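Side-chain contacts in extracellular solute-binding protein (Bordetella parapertussis, PDB 3PU5), which probably captures a small solute, perhaps a polyamine, outside the cytoplasmic membrane and delivers it to an ABC-type importer: residues A[95-100]-A[108-113]; A[216-221]-A[292-297]; A[266-271]-A[277-282]. All blocks are in the same frame, centred on the assembly; numbering follows the deposited sequence.

Contact 1. Residues A[95-100]-A[108-113]; sequences EKFKAD and YDYSSV
A buried aromatic contact joins Phe-97, in the loop between helix 67-75 and strand 106-107, to Tyr-110, which immediately precedes strand 111-117 near the centre of the molecule. It illustrates how a pair of rings can help join a loop to the chain entering a sheet strand in a periplasmic binding protein fold; a backbone hydrogen bond between Phe-97 and Leu-107 adds to the tie. The two planes lie nearly parallel, 16° apart, yet they are slid so far past each other that the rings barely overlap, with centroids separated by 5.4 Å. The approach is oblique: Phe-97 CE1 comes within 3.6 Å of Tyr-110 CD2, and Phe-97 CZ lies 3.8 Å from Tyr-110 CE2. On Tyr-110 a chi1 of 66° sets CG between the backbone N and the carbonyl carbon and directs the ring at the loop. The adjacent Lys-96 places its CG over the centre of one Phe-97 face, and Ile-297 also touches Phe-97. Beyond the ring, the Tyr-110 hydroxyl is hydrogen-bonded to the carbonyl oxygen of Pro-295. The chemistry thus divides cleanly: dispersion between carbon atoms joins the two side chains, whereas the phenol's polar end is satisfied by a third piece of chain, which should limit swinging of the tyrosine ring.

Contact 2. Residues A[216-221]-A[292-297]; sequences RTFIAE and HRLPSI
Arg-293 NH1 donates to Glu-221 OE1 of helix 214-223 at 2.9 Å, the hydrogen bond of a salt bridge. That bond is bent, with an angle of 132° at the hydrogen. The acceptor lies almost in the guanidinium plane, but the donor reaches OE1 from well above the carboxylate, the two planes being turned 67° apart. Asp-222 adds a second salt bridge at NH2, while NE is bonded to the carbonyl oxygen of Lys-289, so all three nitrogens have partners and the rotation of the group is well defined. Apolar contact accompanies the charge pairing. The Arg-293 chain, extended from CG to NE, runs over one face of the Phe-218 ring, the two side chains pointing opposite ways, with ring and guanidinium planes 23° apart. It makes a CH-pi contact in which Arg-293 CG stands 3.9 Å from the Phe-218 ring centroid, close to the ring normal. Further out, Phe-218 CB sits under the guanidinium, 3.6 Å from Arg-293 NH1. The far end of the ring also meets backbone, with Phe-218 CZ 3.4 Å from Arg-293 O, and Leu-294 adds CD1 at 4.2 Å from Phe-218 CE2. Arg-293 thus combines a CH-pi contact with salt bridges, and so joins the 292-297 loop to helix 214-223 within the periplasmic binding protein fold.

Contact 3. Residues A[266-271]-A[277-282]; sequences EAQKAF and YGAVNR
Tyr-277 opens a segment that returns past helix 265-275 in the periplasmic binding protein fold. Its ring meets Phe-271 obliquely, the planes 57° apart: Phe-271 CE2 lies near the tyrosine's plane at the ring edge, 3.7 Å from Tyr-277 CD2. Phe-17 of helix 15-33 packs edge-to-face with Phe-271 and also touches Tyr-277, so the pair belongs to a larger aromatic group. After Gly-278, the chain approaches the helix most closely at Ala-279, whose CB is 4.0 Å from Gln-268 CB and 3.3 Å from Gln-268 OE1. Val-280 then supplies the polar link, its backbone N donating to that same OE1, and its CG2 methyl lies 3.9 Å from Gln-268 CD. Asn-281 crosses the glutamine obliquely, its CB 3.9 Å from Gln-268 CG, while its ND2 is bonded to Leu-263 O. On the helix side, the bend of the Gln-268 chain at chi2 (-78°) brings OE1 to Val-280 N. NE2 is held by the carbonyl oxygens of Tyr-108 and Ala-262, which fixes the amide's orientation and leaves OE1 to accept from Val-280 N at 2.8 Å, the donor tilted 27° from the carbonyl plane.

The three contacts form a connected network, with Tyr-110 of contact 1 as a shared junction: its hydroxyl reaches contact 2, and its backbone O lies 2.9 Å from Gly-278 N of contact 3, a probable hydrogen bond. Contacts 1 and 2 are further joined where Lys-96 NZ lies 2.9 Å from Ile-297 O, and contacts 1 and 3 are also bonded through Tyr-108 and Gln-268. Between contacts 2 and 3, Leu-294 CD2 packs 3.7 Å from Gly-278 CA. Their centres are about 14 Å apart, those of contacts 1 and 3 about 12 Å, and those of contacts 1 and 2 about 16 Å. In sequence, contact 3 falls between the two segments of contact 2, whereas contact 1 precedes both.

Contact 1. Residues A[95-100]-A[108-113]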
ATOM      1  N   GLU A  95      12.307  -9.571  -2.683  1.00 12.07           N
ATOM      2  CA  GLU A  95      11.362 -10.627  -3.027  1.00 13.33           C
ATOM      3  C   GLU A  95       9.940 -10.404  -2.499  1.00 11.30           C
ATOM      4  O   GLU A  95       8.971 -10.772  -3.153  1.00 10.77           O
ATOM      5  CB  GLU A  95      11.903 -11.980  -2.540  1.00 13.97           C
ATOM      6  CG  GLU A  95      11.012 -13.178  -2.854  1.00 17.79           C
ATOM      7  CD  GLU A  95      10.700 -13.330  -4.341  1.00 22.62           C
ATOM      8  OE1 GLU A  95      11.585 -13.033  -5.178  1.00 20.44           O
ATOM      9  OE2 GLU A  95       9.563 -13.753  -4.672  1.00 25.20           O
ATOM     10  N   LYS A  96       9.813  -9.818  -1.316  1.00 10.59           N
ATOM     11  CA  LYS A  96       8.496  -9.617  -0.724  1.00 11.86           C
ATOM     12  C   LYS A  96       7.541  -8.807  -1.597  1.00 10.65           C
ATOM     13  O   LYS A  96       6.333  -8.997  -1.519  1.00 13.33           O
ATOM     14  CB  LYS A  96       8.606  -8.963   0.649  1.00 12.17           C
ATOM     15  CG  LYS A  96       9.221  -7.580   0.670  1.00 12.16           C
ATOM     16  CD  LYS A  96       9.162  -7.084   2.108  1.00 13.59           C
ATOM     17  CE  LYS A  96      10.170  -6.020   2.382  1.00 11.36           C
ATOM     18  NZ  LYS A  96      10.274  -5.807   3.867  1.00 12.78           N
ATOM     19  N   PHE A  97       8.079  -7.896  -2.409  1.00  9.33           N
ATOM     20  CA  PHE A  97       7.254  -7.059  -3.281  1.00  8.70           C
ATOM     21  C   PHE A  97       6.794  -7.816  -4.519  1.00  8.92           C
ATOM     22  O   PHE A  97       5.913  -7.356  -5.254  1.00  8.77           O
ATOM     23  CB  PHE A  97       8.019  -5.797  -3.686  1.00  8.14           C
ATOM     24  CG  PHE A  97       8.414  -4.953  -2.525  1.00  8.69           C
ATOM     25  CD1 PHE A  97       7.447  -4.321  -1.760  1.00  8.08           C
ATOM     26  CD2 PHE A  97       9.745  -4.813  -2.173  1.00 11.63           C
ATOM     27  CE1 PHE A  97       7.789  -3.556  -0.670  1.00  8.82           C
ATOM     28  CE2 PHE A  97      10.109  -4.036  -1.068  1.00  9.83           C
ATOM     29  CZ  PHE A  97       9.124  -3.407  -0.319  1.00 11.52           C
ATOM     30  N   LYS A  98       7.399  -8.978  -4.738  1.00  8.70           N
ATOM     31  CA  LYS A  98       7.101  -9.808  -5.896  1.00 10.62           C
ATOM     32  C   LYS A  98       6.414 -11.126  -5.520  1.00 11.69           C
ATOM     33  O   LYS A  98       5.859 -11.818  -6.378  1.00  9.61           O
ATOM     34  CB  LYS A  98       8.399 -10.103  -6.651  1.00 11.58           C
ATOM     35  CG  LYS A  98       9.206  -8.855  -7.010  1.00 10.18           C
ATOM     36  CD  LYS A  98      10.483  -9.216  -7.770  1.00 13.83           C
ATOM     37  CE  LYS A  98      11.634  -9.556  -6.842  1.00 13.92           C
ATOM     38  NZ  LYS A  98      12.890  -9.711  -7.629  1.00 15.67           N
ATOM     39  N   ALA A  99       6.451 -11.464  -4.234  1.00 10.82           N
ATOM     40  CA  ALA A  99       6.071 -12.802  -3.777  1.00 14.79           C
ATOM     41  C   ALA A  99       4.665 -13.264  -4.171  1.00 16.08           C
ATOM     42  O   ALA A  99       4.470 -14.436  -4.467  1.00 16.84           O
ATOM     43  CB  ALA A  99       6.265 -12.937  -2.268  1.00 15.60           C
ATOM     44  N   ASP A 100       3.688 -12.365  -4.176  1.00 12.62           N
ATOM     45  CA  ASP A 100       2.318 -12.785  -4.469  1.00 14.12           C
ATOM     46  C   ASP A 100       2.049 -13.046  -5.962  1.00 12.93           C
ATOM     47  O   ASP A 100       1.046 -13.656  -6.318  1.00 13.25           O
ATOM     48  CB  ASP A 100       1.311 -11.751  -3.939  1.00 12.42           C
ATOM     49  CG  ASP A 100       1.193 -11.764  -2.414  1.00 18.79           C
ATOM     50  OD1 ASP A 100       1.610 -12.759  -1.780  1.00 20.04           O
ATOM     51  OD2 ASP A 100       0.676 -10.784  -1.846  1.00 19.36           O
ATOM     52  N   TYR A 108       4.817  -1.514  -7.116  1.00  7.30           N
ATOM     53  CA  TYR A 108       5.662  -0.446  -7.652  1.00  7.53           C
ATOM     54  C   TYR A 108       5.734   0.795  -6.763  1.00  9.15           C
ATOM     55  O   TYR A 108       6.359   1.789  -7.126  1.00  9.28           O
ATOM     56  CB  TYR A 108       5.324  -0.093  -9.110  1.00  8.11           C
ATOM     57  CG  TYR A 108       3.961   0.522  -9.408  1.00  8.35           C
ATOM     58  CD1 TYR A 108       3.813   1.906  -9.558  1.00  9.37           C
ATOM     59  CD2 TYR A 108       2.844  -0.283  -9.638  1.00  8.39           C
ATOM     60  CE1 TYR A 108       2.572   2.472  -9.894  1.00 10.45           C
ATOM     61  CE2 TYR A 108       1.602   0.271  -9.966  1.00  8.46           C
ATOM     62  CZ  TYR A 108       1.475   1.643 -10.092  1.00 10.90           C
ATOM     63  OH  TYR A 108       0.252   2.180 -10.423  1.00 11.68           O
ATOM     64  N   ASP A 109       5.075   0.719  -5.610  1.00  7.92           N
ATOM     65  CA  ASP A 109       5.353   1.603  -4.478  1.00  9.87           C
ATOM     66  C   ASP A 109       4.757   0.934  -3.241  1.00  9.83           C
ATOM     67  O   ASP A 109       4.011  -0.034  -3.358  1.00 10.41           O
ATOM     68  CB  ASP A 109       4.804   3.033  -4.701  1.00  9.59           C
ATOM     69  CG  ASP A 109       3.278   3.120  -4.609  1.00 11.61           C
ATOM     70  OD1 ASP A 109       2.729   2.847  -3.523  1.00 14.05           O
ATOM     71  OD2 ASP A 109       2.627   3.490  -5.611  1.00 11.63           O
ATOM     72  N   TYR A 110       5.105   1.413  -2.057  1.00 10.45           N
ATOM     73  CA  TYR A 110       4.414   0.941  -0.862  1.00 12.10           C
ATOM     74  C   TYR A 110       4.058   2.112   0.062  1.00 10.99           C
ATOM     75  O   TYR A 110       4.851   3.038   0.243  1.00 10.90           O
ATOM     76  CB  TYR A 110       5.191  -0.197  -0.146  1.00  8.48           C
ATOM     77  CG  TYR A 110       6.522   0.196   0.465  1.00 12.25           C
ATOM     78  CD1 TYR A 110       6.585   0.741   1.737  1.00 10.89           C
ATOM     79  CD2 TYR A 110       7.722   0.009  -0.230  1.00 10.52           C
ATOM     80  CE1 TYR A 110       7.793   1.100   2.301  1.00 12.21           C
ATOM     81  CE2 TYR A 110       8.938   0.378   0.329  1.00 10.31           C
ATOM     82  CZ  TYR A 110       8.965   0.926   1.590  1.00 12.14           C
ATOM     83  OH  TYR A 110      10.159   1.302   2.165  1.00 13.86           O
ATOM     84  N   SER A 111       2.835   2.100   0.580  1.00 10.85           N
ATOM     85  CA  SER A 111       2.451   3.008   1.661  1.00 10.38           C
ATOM     86  C   SER A 111       2.268   2.169   2.913  1.00  9.90           C
ATOM     87  O   SER A 111       1.858   1.007   2.821  1.00  8.81           O
ATOM     88  CB  SER A 111       1.172   3.786   1.324  1.00 13.13           C
ATOM     89  OG  SER A 111       0.058   2.923   1.228  1.00 16.60           O
ATOM     90  N   SER A 112       2.587   2.743   4.075  1.00  9.54           N
ATOM     91  CA  SER A 112       2.748   1.955   5.295  1.00  8.61           C
ATOM     92  C   SER A 112       1.852   2.401   6.439  1.00  9.06           C
ATOM     93  O   SER A 112       1.864   3.574   6.823  1.00  8.36           O
ATOM     94  CB  SER A 112       4.206   2.015   5.776  1.00  8.84           C
ATOM     95  OG  SER A 112       5.081   1.590   4.761  1.00  8.66           O
ATOM     96  N   VAL A 113       1.094   1.458   6.991  1.00  8.86           N
ATOM     97  CA  VAL A 113       0.316   1.728   8.188  1.00  8.57           C
ATOM     98  C   VAL A 113       1.190   1.573   9.427  1.00  9.80           C
ATOM     99  O   VAL A 113       1.777   0.510   9.666  1.00  8.72           O
ATOM    100  CB  VAL A 113      -0.915   0.816   8.305  1.00  8.97           C
ATOM    101  CG1 VAL A 113      -1.711   1.167   9.570  1.00  7.49           C
ATOM    102  CG2 VAL A 113      -1.797   0.959   7.065  1.00  8.82           C
TER

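Contact 2. Residues A[216-221]-A[292-297]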
ATOM      1  N   ARG A 216       0.797  10.252   4.504  1.00 10.88           N
ATOM      2  CA  ARG A 216      -0.274  11.155   4.892  1.00 11.81           C
ATOM      3  C   ARG A 216       0.044  11.875   6.194  1.00 12.63           C
ATOM      4  O   ARG A 216      -0.183  13.082   6.317  1.00 11.92           O
ATOM      5  CB  ARG A 216      -1.584  10.383   5.003  1.00 11.48           C
ATOM      6  CG  ARG A 216      -2.124   9.990   3.645  1.00 15.11           C
ATOM      7  CD  ARG A 216      -3.421   9.234   3.746  1.00 15.49           C
ATOM      8  NE  ARG A 216      -4.341   9.680   2.709  1.00 22.56           N
ATOM      9  CZ  ARG A 216      -4.674   8.978   1.637  1.00 24.63           C
ATOM     10  NH1 ARG A 216      -4.167   7.767   1.443  1.00 33.29           N
ATOM     11  NH2 ARG A 216      -5.521   9.491   0.757  1.00 24.72           N
ATOM     12  N   THR A 217       0.580  11.135   7.162  1.00 11.31           N
ATOM     13  CA  THR A 217       0.884  11.714   8.463  1.00 11.44           C
ATOM     14  C   THR A 217       2.078  12.674   8.348  1.00 13.45           C
ATOM     15  O   THR A 217       2.092  13.725   9.004  1.00 13.14           O
ATOM     16  CB  THR A 217       1.152  10.626   9.528  1.00 10.79           C
ATOM     17  OG1 THR A 217       0.073   9.681   9.541  1.00 10.54           O
ATOM     18  CG2 THR A 217       1.270  11.248  10.907  1.00 12.51           C
ATOM     19  N   PHE A 218       3.057  12.333   7.502  1.00 10.42           N
ATOM     20  CA  PHE A 218       4.232  13.195   7.311  1.00 12.03           C
ATOM     21  C   PHE A 218       3.798  14.554   6.770  1.00 13.04           C
ATOM     22  O   PHE A 218       4.258  15.593   7.234  1.00 14.04           O
ATOM     23  CB  PHE A 218       5.271  12.578   6.354  1.00 11.57           C
ATOM     24  CG  PHE A 218       5.871  11.269   6.827  1.00 10.94           C
ATOM     25  CD1 PHE A 218       5.906  10.937   8.164  1.00  9.06           C
ATOM     26  CD2 PHE A 218       6.439  10.390   5.911  1.00 10.93           C
ATOM     27  CE1 PHE A 218       6.471   9.744   8.584  1.00  9.87           C
ATOM     28  CE2 PHE A 218       7.001   9.194   6.313  1.00  9.99           C
ATOM     29  CZ  PHE A 218       7.021   8.868   7.654  1.00 12.34           C
ATOM     30  N   ILE A 219       2.908  14.533   5.784  1.00 13.41           N
ATOM     31  CA  ILE A 219       2.377  15.760   5.199  1.00 13.90           C
ATOM     32  C   ILE A 219       1.716  16.630   6.270  1.00 17.85           C
ATOM     33  O   ILE A 219       1.980  17.832   6.353  1.00 17.85           O
ATOM     34  CB  ILE A 219       1.396  15.444   4.057  1.00 15.15           C
ATOM     35  CG1 ILE A 219       2.144  14.723   2.926  1.00 15.40           C
ATOM     36  CG2 ILE A 219       0.721  16.727   3.547  1.00 14.12           C
ATOM     37  CD1 ILE A 219       1.245  14.151   1.844  1.00 16.20           C
ATOM     38  N   ALA A 220       0.876  16.012   7.098  1.00 15.64           N
ATOM     39  CA  ALA A 220       0.219  16.718   8.195  1.00 15.87           C
ATOM     40  C   ALA A 220       1.234  17.220   9.221  1.00 16.70           C
ATOM     41  O   ALA A 220       1.133  18.349   9.701  1.00 17.43           O
ATOM     42  CB  ALA A 220      -0.826  15.821   8.871  1.00 13.97           C
ATOM     43  N   GLU A 221       2.212  16.384   9.548  1.00 15.31           N
ATOM     44  CA  GLU A 221       3.267  16.776  10.471  1.00 15.91           C
ATOM     45  C   GLU A 221       3.991  18.031   9.973  1.00 17.12           C
ATOM     46  O   GLU A 221       4.323  18.917  10.759  1.00 18.62           O
ATOM     47  CB  GLU A 221       4.276  15.636  10.643  1.00 15.91           C
ATOM     48  CG  GLU A 221       5.498  15.998  11.479  1.00 17.32           C
ATOM     49  CD  GLU A 221       6.561  14.898  11.486  1.00 19.46           C
ATOM     50  OE1 GLU A 221       6.451  13.944  10.683  1.00 15.45           O
ATOM     51  OE2 GLU A 221       7.508  14.991  12.297  1.00 20.20           O
ATOM     52  N   HIS A 292      14.778  10.301   7.072  1.00 13.05           N
ATOM     53  CA  HIS A 292      14.794  10.022   8.499  1.00 16.70           C
ATOM     54  C   HIS A 292      13.501   9.411   9.050  1.00 17.63           C
ATOM     55  O   HIS A 292      13.468   8.966  10.200  1.00 19.78           O
ATOM     56  CB  HIS A 292      15.168  11.292   9.279  1.00 19.29           C
ATOM     57  CG  HIS A 292      16.439  11.934   8.804  1.00 21.26           C
ATOM     58  ND1 HIS A 292      17.670  11.318   8.913  1.00 22.46           N
ATOM     59  CD2 HIS A 292      16.666  13.125   8.202  1.00 23.75           C
ATOM     60  CE1 HIS A 292      18.600  12.106   8.403  1.00 23.74           C
ATOM     61  NE2 HIS A 292      18.020  13.208   7.964  1.00 25.19           N
ATOM     62  N   ARG A 293      12.443   9.375   8.249  1.00 13.17           N
ATOM     63  CA  ARG A 293      11.149   8.938   8.782  1.00 14.49           C
ATOM     64  C   ARG A 293      10.433   7.830   8.002  1.00 12.24           C
ATOM     65  O   ARG A 293       9.684   7.043   8.586  1.00 12.39           O
ATOM     66  CB  ARG A 293      10.222  10.140   9.030  1.00 15.21           C
ATOM     67  CG  ARG A 293      10.127  11.113   7.877  1.00 13.45           C
ATOM     68  CD  ARG A 293       9.411  12.385   8.296  1.00 13.68           C
ATOM     69  NE  ARG A 293       9.298  13.313   7.175  1.00 13.86           N
ATOM     70  CZ  ARG A 293       8.464  14.347   7.125  1.00 16.16           C
ATOM     71  NH1 ARG A 293       7.646  14.598   8.137  1.00 13.95           N
ATOM     72  NH2 ARG A 293       8.445  15.129   6.051  1.00 14.40           N
ATOM     73  N   LEU A 294      10.647   7.774   6.694  1.00 11.62           N
ATOM     74  CA  LEU A 294      10.097   6.696   5.897  1.00 11.75           C
ATOM     75  C   LEU A 294      10.575   5.363   6.454  1.00 13.09           C
ATOM     76  O   LEU A 294      11.765   5.189   6.706  1.00 13.63           O
ATOM     77  CB  LEU A 294      10.551   6.831   4.453  1.00 12.60           C
ATOM     78  CG  LEU A 294       9.727   6.023   3.458  1.00 15.48           C
ATOM     79  CD1 LEU A 294       8.404   6.720   3.252  1.00 15.68           C
ATOM     80  CD2 LEU A 294      10.484   5.893   2.147  1.00 17.58           C
ATOM     81  N   PRO A 295       9.650   4.410   6.652  1.00 12.89           N
ATOM     82  CA  PRO A 295      10.084   3.110   7.192  1.00 13.42           C
ATOM     83  C   PRO A 295      10.975   2.387   6.184  1.00 13.79           C
ATOM     84  O   PRO A 295      10.738   2.471   4.976  1.00 10.73           O
ATOM     85  CB  PRO A 295       8.763   2.342   7.373  1.00 11.64           C
ATOM     86  CG  PRO A 295       7.833   2.981   6.334  1.00 11.25           C
ATOM     87  CD  PRO A 295       8.194   4.450   6.409  1.00  9.44           C
ATOM     88  N   SER A 296      11.984   1.688   6.689  1.00 12.55           N
ATOM     89  CA  SER A 296      12.965   1.007   5.856  1.00 12.53           C
ATOM     90  C   SER A 296      12.332  -0.052   4.957  1.00 12.96           C
ATOM     91  O   SER A 296      11.441  -0.788   5.371  1.00 10.90           O
ATOM     92  CB  SER A 296      14.030   0.348   6.741  1.00 13.69           C
ATOM     93  OG  SER A 296      14.955  -0.367   5.948  1.00 18.96           O
ATOM     94  N   ILE A 297      12.830  -0.136   3.730  1.00 12.80           N
ATOM     95  CA  ILE A 297      12.348  -1.104   2.759  1.00 12.71           C
ATOM     96  C   ILE A 297      12.476  -2.520   3.318  1.00 15.66           C
ATOM     97  O   ILE A 297      11.646  -3.390   3.030  1.00 11.85           O
ATOM     98  CB  ILE A 297      13.108  -0.964   1.411  1.00 12.75           C
ATOM     99  CG1 ILE A 297      12.487  -1.839   0.317  1.00 11.89           C
ATOM    100  CG2 ILE A 297      14.598  -1.276   1.580  1.00 17.64           C
ATOM    101  CD1 ILE A 297      13.127  -1.611  -1.056  1.00 11.15           C
TER

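Contact 3. Residues A[266-271]-A[277-282]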
ATOM      1  N   GLU A 266      15.798   5.894 -10.810  1.00 10.46           N
ATOM      2  CA  GLU A 266      15.471   7.288 -11.101  1.00 11.79           C
ATOM      3  C   GLU A 266      13.969   7.564 -10.966  1.00 10.02           C
ATOM      4  O   GLU A 266      13.551   8.509 -10.293  1.00 10.72           O
ATOM      5  CB  GLU A 266      15.981   7.654 -12.498  1.00 11.41           C
ATOM      6  CG  GLU A 266      15.433   8.951 -13.084  1.00 12.92           C
ATOM      7  CD  GLU A 266      16.008   9.228 -14.470  1.00 16.75           C
ATOM      8  OE1 GLU A 266      17.197   9.597 -14.558  1.00 19.33           O
ATOM      9  OE2 GLU A 266      15.284   9.068 -15.475  1.00 16.42           O
ATOM     10  N   ALA A 267      13.154   6.725 -11.588  1.00 11.32           N
ATOM     11  CA  ALA A 267      11.711   6.912 -11.539  1.00  9.85           C
ATOM     12  C   ALA A 267      11.153   6.595 -10.149  1.00  8.37           C
ATOM     13  O   ALA A 267      10.260   7.282  -9.656  1.00  8.66           O
ATOM     14  CB  ALA A 267      11.030   6.071 -12.609  1.00  9.04           C
ATOM     15  N   GLN A 268      11.676   5.555  -9.513  1.00  8.87           N
ATOM     16  CA  GLN A 268      11.218   5.204  -8.176  1.00  8.00           C
ATOM     17  C   GLN A 268      11.440   6.369  -7.221  1.00 10.17           C
ATOM     18  O   GLN A 268      10.547   6.744  -6.450  1.00  8.19           O
ATOM     19  CB  GLN A 268      11.926   3.953  -7.669  1.00  9.57           C
ATOM     20  CG  GLN A 268      11.361   2.668  -8.248  1.00  7.92           C
ATOM     21  CD  GLN A 268      10.060   2.264  -7.581  1.00  8.89           C
ATOM     22  OE1 GLN A 268      10.008   2.108  -6.364  1.00 10.79           O
ATOM     23  NE2 GLN A 268       9.000   2.100  -8.373  1.00  7.13           N
ATOM     24  N   LYS A 269      12.631   6.956  -7.272  1.00 10.17           N
ATOM     25  CA  LYS A 269      12.913   8.068  -6.383  1.00 10.04           C
ATOM     26  C   LYS A 269      11.991   9.245  -6.680  1.00 10.12           C
ATOM     27  O   LYS A 269      11.402   9.831  -5.770  1.00 10.75           O
ATOM     28  CB  LYS A 269      14.368   8.509  -6.492  1.00 11.26           C
ATOM     29  CG  LYS A 269      14.743   9.626  -5.530  1.00 13.55           C
ATOM     30  CD  LYS A 269      16.175  10.075  -5.786  1.00 15.94           C
ATOM     31  CE  LYS A 269      16.797  10.698  -4.549  1.00 19.03           C
ATOM     32  NZ  LYS A 269      16.025  11.842  -4.039  1.00 20.50           N
ATOM     33  N   ALA A 270      11.875   9.598  -7.954  1.00  9.36           N
ATOM     34  CA  ALA A 270      11.113  10.781  -8.336  1.00 10.60           C
ATOM     35  C   ALA A 270       9.635  10.631  -7.969  1.00 10.01           C
ATOM     36  O   ALA A 270       9.046  11.525  -7.382  1.00  9.58           O
ATOM     37  CB  ALA A 270      11.276  11.060  -9.830  1.00 11.26           C
ATOM     38  N   PHE A 271       9.050   9.487  -8.300  1.00  9.60           N
ATOM     39  CA  PHE A 271       7.644   9.237  -7.998  1.00  9.79           C
ATOM     40  C   PHE A 271       7.405   9.136  -6.486  1.00 10.36           C
ATOM     41  O   PHE A 271       6.512   9.793  -5.953  1.00 11.28           O
ATOM     42  CB  PHE A 271       7.144   7.976  -8.725  1.00 10.39           C
ATOM     43  CG  PHE A 271       5.707   7.617  -8.418  1.00 10.25           C
ATOM     44  CD1 PHE A 271       4.659   8.344  -8.975  1.00  9.42           C
ATOM     45  CD2 PHE A 271       5.409   6.555  -7.568  1.00 11.21           C
ATOM     46  CE1 PHE A 271       3.337   8.014  -8.700  1.00 12.23           C
ATOM     47  CE2 PHE A 271       4.094   6.216  -7.287  1.00 10.32           C
ATOM     48  CZ  PHE A 271       3.054   6.943  -7.857  1.00 10.16           C
ATOM     49  N   TYR A 277       5.719   8.131  -0.739  1.00 10.80           N
ATOM     50  CA  TYR A 277       5.648   6.674  -0.722  1.00 10.78           C
ATOM     51  C   TYR A 277       7.038   6.085  -0.520  1.00 11.90           C
ATOM     52  O   TYR A 277       8.053   6.774  -0.697  1.00  9.89           O
ATOM     53  CB  TYR A 277       5.131   6.137  -2.057  1.00  9.90           C
ATOM     54  CG  TYR A 277       3.671   6.387  -2.367  1.00 11.32           C
ATOM     55  CD1 TYR A 277       2.738   6.620  -1.360  1.00 12.54           C
ATOM     56  CD2 TYR A 277       3.220   6.354  -3.677  1.00 10.42           C
ATOM     57  CE1 TYR A 277       1.396   6.830  -1.661  1.00 11.52           C
ATOM     58  CE2 TYR A 277       1.890   6.564  -3.985  1.00 11.45           C
ATOM     59  CZ  TYR A 277       0.983   6.795  -2.981  1.00 12.98           C
ATOM     60  OH  TYR A 277      -0.339   6.993  -3.315  1.00 12.21           O
ATOM     61  N   GLY A 278       7.075   4.796  -0.176  1.00  9.58           N
ATOM     62  CA  GLY A 278       8.312   4.046  -0.151  1.00 10.24           C
ATOM     63  C   GLY A 278       8.569   3.371  -1.487  1.00 10.69           C
ATOM     64  O   GLY A 278       7.650   2.818  -2.086  1.00  8.65           O
ATOM     65  N   ALA A 279       9.823   3.417  -1.942  1.00  8.49           N
ATOM     66  CA  ALA A 279      10.228   2.792  -3.199  1.00 10.34           C
ATOM     67  C   ALA A 279      10.504   1.313  -3.004  1.00 10.67           C
ATOM     68  O   ALA A 279      11.038   0.904  -1.967  1.00 10.32           O
ATOM     69  CB  ALA A 279      11.465   3.469  -3.749  1.00  9.91           C
ATOM     70  N   VAL A 280      10.157   0.513  -4.008  1.00  8.12           N
ATOM     71  CA  VAL A 280      10.417  -0.924  -3.962  1.00  8.81           C
ATOM     72  C   VAL A 280      11.803  -1.276  -4.521  1.00  9.85           C
ATOM     73  O   VAL A 280      12.219  -2.429  -4.489  1.00 10.93           O
ATOM     74  CB  VAL A 280       9.334  -1.721  -4.715  1.00  9.04           C
ATOM     75  CG1 VAL A 280       7.958  -1.466  -4.091  1.00  7.31           C
ATOM     76  CG2 VAL A 280       9.332  -1.345  -6.196  1.00  7.47           C
ATOM     77  N   ASN A 281      12.508  -0.278  -5.040  1.00 10.54           N
ATOM     78  CA  ASN A 281      13.880  -0.464  -5.503  1.00 10.85           C
ATOM     79  C   ASN A 281      14.828  -0.136  -4.339  1.00 11.17           C
ATOM     80  O   ASN A 281      14.818   0.983  -3.827  1.00 10.36           O
ATOM     81  CB  ASN A 281      14.143   0.436  -6.711  1.00  8.98           C
ATOM     82  CG  ASN A 281      15.469   0.130  -7.407  1.00 13.62           C
ATOM     83  OD1 ASN A 281      16.496  -0.066  -6.759  1.00 13.07           O
ATOM     84  ND2 ASN A 281      15.450   0.115  -8.730  1.00 10.14           N
ATOM     85  N   ARG A 282      15.611  -1.118  -3.895  1.00  9.77           N
ATOM     86  CA  ARG A 282      16.471  -0.935  -2.737  1.00 12.27           C
ATOM     87  C   ARG A 282      17.600   0.078  -2.961  1.00 11.97           C
ATOM     88  O   ARG A 282      18.254   0.489  -2.003  1.00 13.22           O
ATOM     89  CB  ARG A 282      17.062  -2.274  -2.277  1.00 12.64           C
ATOM     90  CG  ARG A 282      18.108  -2.828  -3.222  1.00 12.48           C
ATOM     91  CD  ARG A 282      18.888  -3.983  -2.587  1.00 17.62           C
ATOM     92  NE  ARG A 282      18.035  -5.090  -2.160  1.00 17.15           N
ATOM     93  CZ  ARG A 282      17.611  -6.058  -2.966  1.00 15.93           C
ATOM     94  NH1 ARG A 282      17.965  -6.055  -4.246  1.00 12.11           N
ATOM     95  NH2 ARG A 282      16.838  -7.033  -2.488  1.00 17.99           N
TER